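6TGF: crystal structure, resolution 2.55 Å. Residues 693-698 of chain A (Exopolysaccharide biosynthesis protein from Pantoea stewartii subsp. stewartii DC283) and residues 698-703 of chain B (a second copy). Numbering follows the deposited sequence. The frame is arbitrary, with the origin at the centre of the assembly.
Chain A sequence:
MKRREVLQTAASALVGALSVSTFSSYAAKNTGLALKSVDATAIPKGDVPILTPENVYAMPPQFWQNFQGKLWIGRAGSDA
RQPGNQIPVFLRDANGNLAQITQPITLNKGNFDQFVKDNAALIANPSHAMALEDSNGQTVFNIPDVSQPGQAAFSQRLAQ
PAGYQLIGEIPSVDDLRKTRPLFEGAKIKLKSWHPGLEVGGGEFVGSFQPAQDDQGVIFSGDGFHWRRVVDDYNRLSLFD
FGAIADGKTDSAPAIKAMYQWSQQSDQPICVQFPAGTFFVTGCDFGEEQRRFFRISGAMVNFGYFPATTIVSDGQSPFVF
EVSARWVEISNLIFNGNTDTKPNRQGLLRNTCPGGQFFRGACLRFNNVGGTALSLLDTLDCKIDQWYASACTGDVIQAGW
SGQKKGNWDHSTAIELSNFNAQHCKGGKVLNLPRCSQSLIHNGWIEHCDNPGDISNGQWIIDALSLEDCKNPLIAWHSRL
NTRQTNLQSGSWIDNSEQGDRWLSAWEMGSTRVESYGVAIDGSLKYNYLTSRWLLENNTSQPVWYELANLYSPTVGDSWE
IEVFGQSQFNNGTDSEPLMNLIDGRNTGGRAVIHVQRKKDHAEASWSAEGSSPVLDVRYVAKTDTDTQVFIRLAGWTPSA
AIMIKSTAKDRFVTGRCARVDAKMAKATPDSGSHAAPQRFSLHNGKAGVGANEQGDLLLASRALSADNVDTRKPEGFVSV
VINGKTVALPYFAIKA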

# COMPACT_ATOMS: atom_id res chain seq x y z
N GLU A 693 -21.10 -15.42 55.99
CA GLU A 693 -22.05 -14.27 55.90
C GLU A 693 -22.61 -13.92 57.29
O GLU A 693 -23.00 -12.76 57.48
N GLN A 694 -22.65 -14.89 58.21
CA GLN A 694 -23.12 -14.68 59.61
C GLN A 694 -22.10 -13.83 60.38
O GLN A 694 -22.50 -13.18 61.36
N GLY A 695 -20.83 -13.83 59.94
CA GLY A 695 -19.74 -13.00 60.50
C GLY A 695 -18.82 -13.80 61.40
O GLY A 695 -18.20 -13.19 62.29
N ASP A 696 -18.71 -15.11 61.17
CA ASP A 696 -17.84 -16.04 61.95
C ASP A 696 -16.60 -16.39 61.12
O ASP A 696 -16.77 -16.82 59.96
N LEU A 697 -15.41 -16.22 61.69
CA LEU A 697 -14.13 -16.76 61.15
C LEU A 697 -14.27 -18.28 61.03
O LEU A 697 -14.64 -18.91 62.04
N LEU A 698 -14.00 -18.83 59.84
CA LEU A 698 -13.98 -20.29 59.57
C LEU A 698 -12.53 -20.78 59.69
O LEU A 698 -11.64 -20.11 59.15
N LEU B 698 -3.52 -10.90 63.31
CA LEU B 698 -4.83 -10.25 63.55
C LEU B 698 -5.94 -11.25 63.19
O LEU B 698 -5.85 -11.87 62.12
N LEU B 699 -6.94 -11.40 64.07
CA LEU B 699 -8.18 -12.18 63.82
C LEU B 699 -9.39 -11.28 64.11
O LEU B 699 -9.30 -10.44 65.03
N ALA B 700 -10.47 -11.46 63.34
CA ALA B 700 -11.76 -10.76 63.50
C ALA B 700 -12.90 -11.78 63.34
O ALA B 700 -12.85 -12.57 62.39
N SER B 701 -13.86 -11.75 64.27
CA SER B 701 -15.04 -12.66 64.32
C SER B 701 -16.02 -12.14 65.37
O SER B 701 -15.63 -11.26 66.16
N ARG B 702 -17.25 -12.68 65.38
CA ARG B 702 -18.33 -12.30 66.33
C ARG B 702 -17.85 -12.54 67.77
O ARG B 702 -17.40 -13.67 68.06
N ALA B 703 -17.94 -11.52 68.62
CA ALA B 703 -17.64 -11.59 70.07
C ALA B 703 -18.65 -12.52 70.75
O ALA B 703 -19.82 -12.53 70.32

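Side-chain packing between residues 693-698 of chain A and 698-703 of chain B, from two copies of the exopolysaccharide biosynthesis protein; the touching parts run 153° apart and bury 354 Å² in all. Arg702(B) covers the most surface. Its CA-to-CB bond points toward chain A, and with chi1 m, chi2 t, chi3 m and chi4 at 179° the chain carries its guanidinium to Asp696(A). That aspartate starts sideways, but chi1 m (-79°) and chi2 near -5° bring its carboxylate closer, so that the two groups meet side by side: NE of Arg702(B) donates to OD1 of Asp696(A) at 2.7 Å, and NH2 of Arg702(B) to OD2 of Asp696(A) at 3.0 Å. Both hydrogen bonds are nearly straight (160° and 158°) and belong to a salt bridge, with OD1 lying near the guanidinium plane. The carbonyl O of Gln694(A) sits over one guanidinium face and is 3.5 Å from CD of Arg702(B). At the backbone, N of Arg702(B) makes a weak hydrogen bond to O of Gly695(A), 3.3 Å and 131°. Gly695(A) has no side chain; an ideal CB there would lie 3.7 Å from CG of Arg702(B), and its backbone angles by themselves call for glycine.

Leu697(A), next in covered area, also has its CA-to-CB bond toward chain B, in the t,p rotamer. Its CB lies 3.8 Å from CB of Ser701(B) and 3.8 Å from O of Ala700(B), while its CD2 reaches CD2 of Leu699(B) at 4.2 Å, an apolar contact with a residue whose CA-to-CB bond is sideways and whose rotamer is m,t. The CA-to-CB bond of Ser701(B) points toward chain A with chi1 t, placing OG to accept a hydrogen bond from N of Leu697(A) at 3.1 Å and 164°. The nearest CA pair is that of Asp696(A) and Ser701(B), 5.0 Å apart.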

# COMPACT_ATOMS: atom_id res chain seq x y z
CB GLU A 693 -23.17 -14.59 54.90
CG GLU A 693 -24.00 -15.81 55.28
CD GLU A 693 -24.06 -16.88 54.21
OE1 GLU A 693 -25.17 -17.26 53.80
OE2 GLU A 693 -22.98 -17.35 53.79
CB GLN A 694 -23.34 -16.03 60.31
CG GLN A 694 -24.55 -16.79 59.79
CD GLN A 694 -24.61 -18.21 60.30
OE1 GLN A 694 -23.61 -18.79 60.71
NE2 GLN A 694 -25.80 -18.78 60.27
CB ASP A 696 -18.58 -17.31 62.36
CG ASP A 696 -19.51 -17.14 63.55
OD1 ASP A 696 -19.52 -16.04 64.15
OD2 ASP A 696 -20.21 -18.12 63.89
CB LEU A 697 -12.98 -16.37 62.08
CG LEU A 697 -11.59 -16.88 61.65
CD1 LEU A 697 -11.06 -16.06 60.48
CD2 LEU A 697 -10.62 -16.84 62.82
CB LEU A 698 -14.54 -20.57 58.17
CG LEU A 698 -15.86 -19.89 57.83
CD1 LEU A 698 -16.33 -20.30 56.44
CD2 LEU A 698 -16.94 -20.21 58.86
CB LEU B 698 -4.96 -8.98 62.70
CG LEU B 698 -3.74 -8.06 62.67
CD1 LEU B 698 -4.03 -6.81 61.86
CD2 LEU B 698 -3.29 -7.68 64.08
CB LEU B 699 -8.20 -13.43 64.71
CG LEU B 699 -7.03 -14.40 64.54
CD1 LEU B 699 -7.16 -15.56 65.51
CD2 LEU B 699 -6.94 -14.92 63.11
CB ALA B 700 -11.87 -9.63 62.51
CB SER B 701 -14.61 -14.07 64.62
OG SER B 701 -15.71 -14.96 64.52
CB ARG B 702 -19.61 -13.09 66.07
CG ARG B 702 -20.41 -12.61 64.87
CD ARG B 702 -21.81 -13.20 64.83
NE ARG B 702 -21.81 -14.66 64.78
CZ ARG B 702 -22.90 -15.42 64.75
NH1 ARG B 702 -24.10 -14.87 64.77
NH2 ARG B 702 -22.79 -16.74 64.70
CB ALA B 703 -17.68 -10.20 70.68